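PDB 6S6H: chromosome-partitioning protein ParB from Caulobacter vibrioides NA1000, which binds the centromeric parS DNA site near the origin of replication and takes part in chromosome partition, localising to both poles of the predivisional cell. Local coordinates for a contact of chain A with DNA. Coordinates in Å, arbitrary orientation; residue numbers count along the deposited sequence, not the author numbering.

Contact 1 and contact 2 are made largely by the helix-turn-helix of ParB, helices 38-45 and 49-57, as it docks on a parS duplex, and the centres of their C-alpha atoms lie about 7 Å apart. Helix 49-57, the recognition helix, belongs to both. In contact 1 it reads bases of both strands in the major groove, while Gln38 holds a phosphate and Arg80 of helix 76-81 flanks the site. Contact 2 clamps the sugar-phosphate backbone of chain C at the start of that helix. Ser50 is common to the two, which probably ties backbone anchoring to base reading. The deposited assembly holds two ParB copies, each carrying the same contacts.

Contact 1: a contact of chain A with DNA. Residues 38, 49-50, 53-54, 57, 80. With nucleotides of chain B; nucleotides of chain C.
The recognition helix 49-57 of the ParB helix-turn-helix lies in the major groove of parS and presents Arg49, Ser50, Ala53 and Asn54 to the bases. Arg49 reads DG4 of chain B end-on. Its CG is anti to the backbone N (chi1 -170°), and bends at chi2 and chi3 aim the guanidinium at the Hoogsteen edge. Arg49 NH1 donates to N7 of DG4 at 3.0 Å, and NH2 to O6 of the same guanine at 2.7 Å, both acceptors close to the guanidinium plane, a two-pronged fit characteristic of guanine. Asn54 reaches past DT5 to DT6 of chain B: its ND2 donates to O4 of DT6 at 2.9 Å, in its amide plane, and also meets water 1, which bonds N7 and N6 of DA14 of chain C. The methyl C7 of DT5 packs against Ala53 CB at 3.7 Å and also meets the amide carbon of Asn54. Ser50, with OG in the crowded position between backbone N and carbonyl carbon, receives a weak bond from N6 of DA15 of chain C. Arg80 approaches from helix 76-81, its CD 3.9 Å from the methyl C7 of DT6.

Backbone contacts probably help to set the register of the helix. Gln38 extends beyond CG and donates from NE2 to OP2 of DG4 at 2.8 Å, in its amide plane. Arg57, bent at chi3, forms a salt bridge from NE to OP2 of DT5 at 2.6 Å, the oxygen tilted from the guanidinium plane. Arg57 NH1 turns back to Asn54 OD1 at 2.9 Å, arriving above the carbonyl plane; this bond probably helps to keep the amide turned with ND2 toward the base. Water 2 joins both terminal nitrogens of Arg57 to the Arg80 carbonyl and to OP2 of DT6. Together these contacts let ParB recognise the sequence of parS and hold its reading helix in place on the centromeric site.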
loop_
_atom_site.group_PDB
_atom_site.type_symbol
_atom_site.label_atom_id
_atom_site.label_comp_id
_atom_site.label_asym_id
_atom_site.label_seq_id
_atom_site.Cartn_x
_atom_site.Cartn_y
_atom_site.Cartn_z
ATOM N N GLN A 38 2.912 -23.122 11.403
ATOM C CA GLN A 38 2.675 -21.686 11.088
ATOM C C GLN A 38 3.989 -21.065 10.597
ATOM O O GLN A 38 3.951 -20.301 9.613
ATOM C CB GLN A 38 2.155 -20.930 12.313
ATOM C CG GLN A 38 0.756 -21.338 12.757
ATOM C CD GLN A 38 0.223 -20.445 13.854
ATOM O OE1 GLN A 38 0.956 -19.664 14.457
ATOM N NE2 GLN A 38 -1.067 -20.557 14.127
ATOM N N ARG A 49 5.203 -15.254 11.113
ATOM C CA ARG A 49 4.447 -16.366 11.744
ATOM C C ARG A 49 3.157 -15.800 12.365
ATOM O O ARG A 49 2.106 -16.464 12.248
ATOM C CB ARG A 49 5.368 -17.089 12.733
ATOM C CG ARG A 49 4.819 -18.400 13.280
ATOM C CD ARG A 49 3.794 -18.229 14.387
ATOM N NE ARG A 49 4.219 -17.280 15.413
ATOM C CZ ARG A 49 3.459 -16.853 16.416
ATOM N NH1 ARG A 49 2.212 -17.278 16.539
ATOM N NH2 ARG A 49 3.946 -15.989 17.292
ATOM N N SER A 50 3.219 -14.614 12.978
ATOM C CA SER A 50 2.059 -13.951 13.637
ATOM C C SER A 50 0.997 -13.559 12.598
ATOM O O SER A 50 -0.204 -13.672 12.916
ATOM C CB SER A 50 2.492 -12.765 14.464
ATOM O OG SER A 50 3.179 -11.806 13.678
ATOM N N ALA A 53 -0.846 -16.778 11.840
ATOM C CA ALA A 53 -1.651 -17.062 13.050
ATOM C C ALA A 53 -2.885 -16.152 13.091
ATOM O O ALA A 53 -4.007 -16.679 13.246
ATOM C CB ALA A 53 -0.803 -16.885 14.283
ATOM N N ASN A 54 -2.682 -14.838 12.966
ATOM C CA ASN A 54 -3.763 -13.821 13.075
ATOM C C ASN A 54 -4.769 -14.028 11.937
ATOM O O ASN A 54 -5.979 -13.889 12.199
ATOM C CB ASN A 54 -3.202 -12.397 13.111
ATOM C CG ASN A 54 -2.670 -12.005 14.476
ATOM O OD1 ASN A 54 -3.139 -12.498 15.499
ATOM N ND2 ASN A 54 -1.703 -11.103 14.506
ATOM N N ARG A 57 -6.879 -17.200 12.866
ATOM C CA ARG A 57 -7.677 -16.877 14.084
ATOM C C ARG A 57 -9.054 -16.317 13.695
ATOM O O ARG A 57 -10.014 -16.551 14.455
ATOM C CB ARG A 57 -6.937 -15.878 14.981
ATOM C CG ARG A 57 -5.910 -16.512 15.909
ATOM C CD ARG A 57 -5.223 -15.493 16.804
ATOM N NE ARG A 57 -6.185 -14.787 17.644
ATOM C CZ ARG A 57 -6.322 -13.462 17.737
ATOM N NH1 ARG A 57 -5.531 -12.641 17.061
ATOM N NH2 ARG A 57 -7.250 -12.958 18.535
ATOM N N ARG A 80 -9.969 -8.674 13.704
ATOM C CA ARG A 80 -8.870 -9.203 14.560
ATOM C C ARG A 80 -8.873 -8.476 15.912
ATOM O O ARG A 80 -8.703 -9.150 16.948
ATOM C CB ARG A 80 -7.525 -9.036 13.850
ATOM C CG ARG A 80 -6.362 -9.733 14.539
ATOM C CD ARG A 80 -5.035 -9.307 13.948
ATOM N NE ARG A 80 -4.793 -7.885 14.144
ATOM C CZ ARG A 80 -3.948 -7.141 13.435
ATOM N NH1 ARG A 80 -3.239 -7.670 12.451
ATOM N NH2 ARG A 80 -3.821 -5.855 13.713
ATOM P P DG B 4 -3.149 -20.465 17.575
ATOM O OP1 DG B 4 -4.534 -20.984 17.518
ATOM O OP2 DG B 4 -2.578 -19.758 16.402
ATOM O "O5'" DG B 4 -3.056 -19.517 18.850
ATOM C "C5'" DG B 4 -3.575 -19.934 20.125
ATOM C "C4'" DG B 4 -3.753 -18.742 21.037
ATOM O "O4'" DG B 4 -2.466 -18.163 21.342
ATOM C "C3'" DG B 4 -4.594 -17.606 20.456
ATOM O "O3'" DG B 4 -5.408 -17.042 21.485
ATOM C "C2'" DG B 4 -3.552 -16.632 19.934
ATOM C "C1'" DG B 4 -2.420 -16.806 20.927
ATOM N N9 DG B 4 -1.088 -16.558 20.385
ATOM C C8 DG B 4 -0.500 -17.185 19.315
ATOM N N7 DG B 4 0.717 -16.772 19.085
ATOM C C5 DG B 4 0.948 -15.821 20.067
ATOM C C6 DG B 4 2.094 -15.027 20.325
ATOM O O6 DG B 4 3.171 -15.008 19.715
ATOM N N1 DG B 4 1.901 -14.187 21.418
ATOM C C2 DG B 4 0.752 -14.123 22.171
ATOM N N2 DG B 4 0.760 -13.253 23.194
ATOM N N3 DG B 4 -0.323 -14.860 21.942
ATOM C C4 DG B 4 -0.156 -15.680 20.882
ATOM P P DT B 5 -6.577 -16.018 21.116
ATOM O OP1 DT B 5 -7.607 -16.085 22.187
ATOM O OP2 DT B 5 -6.977 -16.251 19.704
ATOM O "O5'" DT B 5 -5.837 -14.610 21.195
ATOM C "C5'" DT B 5 -5.342 -14.137 22.455
ATOM C "C4'" DT B 5 -4.429 -12.947 22.275
ATOM O "O4'" DT B 5 -3.261 -13.282 21.502
ATOM C "C3'" DT B 5 -5.030 -11.721 21.583
ATOM O "O3'" DT B 5 -5.436 -10.789 22.592
ATOM C "C2'" DT B 5 -3.889 -11.183 20.728
ATOM C "C1'" DT B 5 -2.703 -12.039 21.140
ATOM N N1 DT B 5 -1.675 -12.279 20.111
ATOM C C2 DT B 5 -0.488 -11.591 20.220
ATOM O O2 DT B 5 -0.268 -10.780 21.103
ATOM N N3 DT B 5 0.434 -11.881 19.245
ATOM C C4 DT B 5 0.286 -12.765 18.193
ATOM O O4 DT B 5 1.203 -12.920 17.393
ATOM C C5 DT B 5 -0.986 -13.451 18.137
ATOM C C7 DT B 5 -1.236 -14.427 17.032
ATOM C C6 DT B 5 -1.888 -13.182 19.089
ATOM P P DT B 6 -6.188 -9.428 22.197
ATOM O OP1 DT B 6 -7.173 -9.120 23.265
ATOM O OP2 DT B 6 -6.646 -9.536 20.784
ATOM O "O5'" DT B 6 -5.017 -8.349 22.295
ATOM C "C5'" DT B 6 -4.220 -8.235 23.485
ATOM C "C4'" DT B 6 -3.096 -7.248 23.270
ATOM O "O4'" DT B 6 -2.161 -7.779 22.300
ATOM C "C3'" DT B 6 -3.532 -5.876 22.747
ATOM O "O3'" DT B 6 -2.913 -4.859 23.537
ATOM C "C2'" DT B 6 -3.074 -5.872 21.298
ATOM C "C1'" DT B 6 -1.866 -6.793 21.321
ATOM N N1 DT B 6 -1.555 -7.498 20.053
ATOM C C2 DT B 6 -0.246 -7.521 19.623
ATOM O O2 DT B 6 0.662 -6.961 20.215
ATOM N N3 DT B 6 -0.039 -8.216 18.455
ATOM C C4 DT B 6 -0.986 -8.885 17.703
ATOM O O4 DT B 6 -0.653 -9.468 16.675
ATOM C C5 DT B 6 -2.335 -8.829 18.219
ATOM C C7 DT B 6 -3.428 -9.521 17.468
ATOM C C6 DT B 6 -2.547 -8.156 19.358
ATOM P P DA C 14 4.748 -9.560 7.702
ATOM O OP1 DA C 14 5.936 -9.810 6.849
ATOM O OP2 DA C 14 3.819 -10.682 8.009
ATOM O "O5'" DA C 14 5.293 -8.897 9.040
ATOM C "C5'" DA C 14 6.116 -7.721 8.962
ATOM C "C4'" DA C 14 6.546 -7.284 10.343
ATOM O "O4'" DA C 14 5.400 -6.845 11.112
ATOM C "C3'" DA C 14 7.214 -8.367 11.183
ATOM O "O3'" DA C 14 8.197 -7.711 11.982
ATOM C "C2'" DA C 14 6.071 -8.896 12.026
ATOM C "C1'" DA C 14 5.280 -7.625 12.288
ATOM N N9 DA C 14 3.855 -7.804 12.554
ATOM C C8 DA C 14 2.975 -8.673 11.959
ATOM N N7 DA C 14 1.746 -8.568 12.404
ATOM C C5 DA C 14 1.820 -7.554 13.349
ATOM C C6 DA C 14 0.854 -6.967 14.183
ATOM N N6 DA C 14 -0.431 -7.330 14.199
ATOM N N1 DA C 14 1.259 -5.983 15.016
ATOM C C2 DA C 14 2.548 -5.620 15.003
ATOM N N3 DA C 14 3.549 -6.097 14.265
ATOM C C4 DA C 14 3.113 -7.072 13.449
ATOM P P DA C 15 9.364 -8.533 12.669
ATOM O OP1 DA C 15 10.622 -8.244 11.935
ATOM O OP2 DA C 15 8.916 -9.935 12.823
ATOM O "O5'" DA C 15 9.451 -7.856 14.106
ATOM C "C5'" DA C 15 9.610 -6.428 14.233
ATOM C "C4'" DA C 15 9.241 -5.972 15.626
ATOM O "O4'" DA C 15 7.824 -6.156 15.847
ATOM C "C3'" DA C 15 9.940 -6.710 16.766
ATOM O "O3'" DA C 15 10.232 -5.754 17.794
ATOM C "C2'" DA C 15 8.922 -7.764 17.172
ATOM C "C1'" DA C 15 7.598 -7.054 16.927
ATOM N N9 DA C 15 6.473 -7.915 16.558
ATOM C C8 DA C 15 6.472 -8.994 15.709
ATOM N N7 DA C 15 5.293 -9.545 15.557
ATOM C C5 DA C 15 4.458 -8.773 16.350
ATOM C C6 DA C 15 3.080 -8.839 16.617
ATOM N N6 DA C 15 2.268 -9.756 16.092
ATOM N N1 DA C 15 2.558 -7.920 17.459
ATOM C C2 DA C 15 3.373 -6.995 17.983
ATOM N N3 DA C 15 4.682 -6.830 17.806
ATOM C C4 DA C 15 5.170 -7.761 16.969
ATOM P P DA C 16 11.065 -6.172 19.099
ATOM O OP1 DA C 16 11.792 -4.968 19.575
ATOM O OP2 DA C 16 11.808 -7.428 18.806
ATOM O "O5'" DA C 16 9.922 -6.529 20.148
ATOM C "C5'" DA C 16 8.925 -5.559 20.509
ATOM C "C4'" DA C 16 8.053 -6.118 21.607
ATOM O "O4'" DA C 16 7.014 -6.939 21.020
ATOM C "C3'" DA C 16 8.794 -7.015 22.604
ATOM O "O3'" DA C 16 8.379 -6.726 23.943
ATOM C "C2'" DA C 16 8.419 -8.418 22.168
ATOM C "C1'" DA C 16 7.010 -8.214 21.639
ATOM N N9 DA C 16 6.554 -9.195 20.654
ATOM C C8 DA C 16 7.302 -9.917 19.754
ATOM N N7 DA C 16 6.590 -10.718 18.999
ATOM C C5 DA C 16 5.286 -10.504 19.424
ATOM C C6 DA C 16 4.056 -11.054 19.017
ATOM N N6 DA C 16 3.936 -11.963 18.048
ATOM N N1 DA C 16 2.940 -10.629 19.648
ATOM C C2 DA C 16 3.060 -9.710 20.615
ATOM N N3 DA C 16 4.158 -9.123 21.087
ATOM C C4 DA C 16 5.250 -9.570 20.443
HETATM O O HOH W 1 -0.668 -9.870 12.274
HETATM O O HOH W 2 -6.951 -10.244 18.336
HETATM O O HOH W 3 5.780 -12.443 14.075
#

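Contact 2: a contact of chain A with DNA. Residues 47-48, 50-51. With nucleotides of chain C.
Ser48 has its OG in the crowded position between the backbone N and the carbonyl carbon (chi1 70°), which turns the hydroxyl to the same side as its own amide N-H, while His51 has CG anti to the backbone N (chi1 170°) and carries its imidazole along the DNA strand. These residues lie at the start of the recognition helix 49-57 of the ParB helix-turn-helix, where Lys47 and Ser48 form the turn leading into it. A phosphate oxygen of DA14 of chain C, OP2, is gripped by both polar groups of Ser48. The backbone Ser48 N donates to DA14 OP2 at 2.9 Å in a fairly straight bond, 162° at the hydrogen, and the side-chain Ser48 OG donates to the same oxygen at 2.8 Å.

The hydroxyl has a second task: Ser48 OG accepts the backbone N-H of His51 N at 3.1 Å. Ser48 thus caps the first turn of the helix and binds the phosphate with one hydroxyl group, and the phosphate sits by the helix N-terminus, where the helix dipole may favour its negative charge. The OG of Ser50, only weakly linked to that of Ser48, faces the base of DA14 from 3.6 Å off its C8.

Around the phosphate the remaining contacts are mainly van der Waals. The His51 ring lies alongside the sugar of DG13 of chain C, with ND1 3.7 Å from C2' of the deoxyribose and CE1 directed toward the preceding phosphate. Lys47, bent at chi2, chi3 and chi4, crosses one face of that ring, its CD 3.7 Å above the plane and offset toward the rim. The same methylene, Lys47 CD, packs on C3' of DG13 at 3.9 Å.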
loop_
_atom_site.group_PDB
_atom_site.type_symbol
_atom_site.label_atom_id
_atom_site.label_comp_id
_atom_site.label_asym_id
_atom_site.label_seq_id
_atom_site.Cartn_x
_atom_site.Cartn_y
_atom_site.Cartn_z
ATOM N N LYS A 47 6.178 -14.169 4.689
ATOM C CA LYS A 47 5.454 -13.366 5.713
ATOM C C LYS A 47 5.918 -13.793 7.107
ATOM O O LYS A 47 6.761 -14.705 7.199
ATOM C CB LYS A 47 3.941 -13.544 5.562
ATOM C CG LYS A 47 3.335 -12.826 4.367
ATOM C CD LYS A 47 3.194 -11.326 4.580
ATOM C CE LYS A 47 3.355 -10.523 3.308
ATOM N NZ LYS A 47 2.357 -10.902 2.279
ATOM N N SER A 48 5.390 -13.134 8.143
ATOM C CA SER A 48 5.670 -13.422 9.572
ATOM C C SER A 48 4.769 -14.564 10.059
ATOM O O SER A 48 3.686 -14.780 9.475
ATOM C CB SER A 48 5.488 -12.191 10.415
ATOM O OG SER A 48 4.116 -11.835 10.505
ATOM N N SER A 50 3.219 -14.614 12.978
ATOM C CA SER A 50 2.059 -13.951 13.637
ATOM C C SER A 50 0.997 -13.559 12.598
ATOM O O SER A 50 -0.204 -13.672 12.916
ATOM C CB SER A 50 2.492 -12.765 14.464
ATOM O OG SER A 50 3.179 -11.806 13.678
ATOM N N HIS A 51 1.419 -13.124 11.406
ATOM C CA HIS A 51 0.528 -12.828 10.249
ATOM C C HIS A 51 -0.291 -14.075 9.901
ATOM O O HIS A 51 -1.517 -13.945 9.736
ATOM C CB HIS A 51 1.333 -12.326 9.044
ATOM C CG HIS A 51 0.531 -12.229 7.790
ATOM N ND1 HIS A 51 -0.394 -11.230 7.584
ATOM C CD2 HIS A 51 0.500 -13.007 6.689
ATOM C CE1 HIS A 51 -0.955 -11.389 6.400
ATOM N NE2 HIS A 51 -0.421 -12.471 5.832
ATOM P P DG C 13 -1.306 -7.761 4.535
ATOM O OP1 DG C 13 -0.830 -8.023 3.151
ATOM O OP2 DG C 13 -2.421 -8.569 5.093
ATOM O "O5'" DG C 13 -0.044 -7.861 5.500
ATOM C "C5'" DG C 13 1.179 -7.180 5.167
ATOM C "C4'" DG C 13 2.055 -7.057 6.391
ATOM O "O4'" DG C 13 1.369 -6.315 7.423
ATOM C "C3'" DG C 13 2.482 -8.382 7.032
ATOM O "O3'" DG C 13 3.915 -8.365 7.055
ATOM C "C2'" DG C 13 1.802 -8.373 8.395
ATOM C "C1'" DG C 13 1.688 -6.887 8.675
ATOM N N9 DG C 13 0.663 -6.466 9.628
ATOM C C8 DG C 13 -0.647 -6.878 9.668
ATOM N N7 DG C 13 -1.340 -6.290 10.606
ATOM C C5 DG C 13 -0.439 -5.421 11.206
ATOM C C6 DG C 13 -0.613 -4.518 12.290
ATOM O O6 DG C 13 -1.635 -4.294 12.950
ATOM N N1 DG C 13 0.564 -3.836 12.582
ATOM C C2 DG C 13 1.757 -4.005 11.924
ATOM N N2 DG C 13 2.782 -3.257 12.357
ATOM N N3 DG C 13 1.933 -4.839 10.911
ATOM C C4 DG C 13 0.801 -5.510 10.608
ATOM P P DA C 14 4.748 -9.560 7.702
ATOM O OP1 DA C 14 5.936 -9.810 6.849
ATOM O OP2 DA C 14 3.819 -10.682 8.009
ATOM O "O5'" DA C 14 5.293 -8.897 9.040
ATOM C "C5'" DA C 14 6.116 -7.721 8.962
ATOM C "C4'" DA C 14 6.546 -7.284 10.343
ATOM O "O4'" DA C 14 5.400 -6.845 11.112
ATOM C "C3'" DA C 14 7.214 -8.367 11.183
ATOM O "O3'" DA C 14 8.197 -7.711 11.982
ATOM C "C2'" DA C 14 6.071 -8.896 12.026
ATOM C "C1'" DA C 14 5.280 -7.625 12.288
ATOM N N9 DA C 14 3.855 -7.804 12.554
ATOM C C8 DA C 14 2.975 -8.673 11.959
ATOM N N7 DA C 14 1.746 -8.568 12.404
ATOM C C5 DA C 14 1.820 -7.554 13.349
ATOM C C6 DA C 14 0.854 -6.967 14.183
ATOM N N6 DA C 14 -0.431 -7.330 14.199
ATOM N N1 DA C 14 1.259 -5.983 15.016
ATOM C C2 DA C 14 2.548 -5.620 15.003
ATOM N N3 DA C 14 3.549 -6.097 14.265
ATOM C C4 DA C 14 3.113 -7.072 13.449
#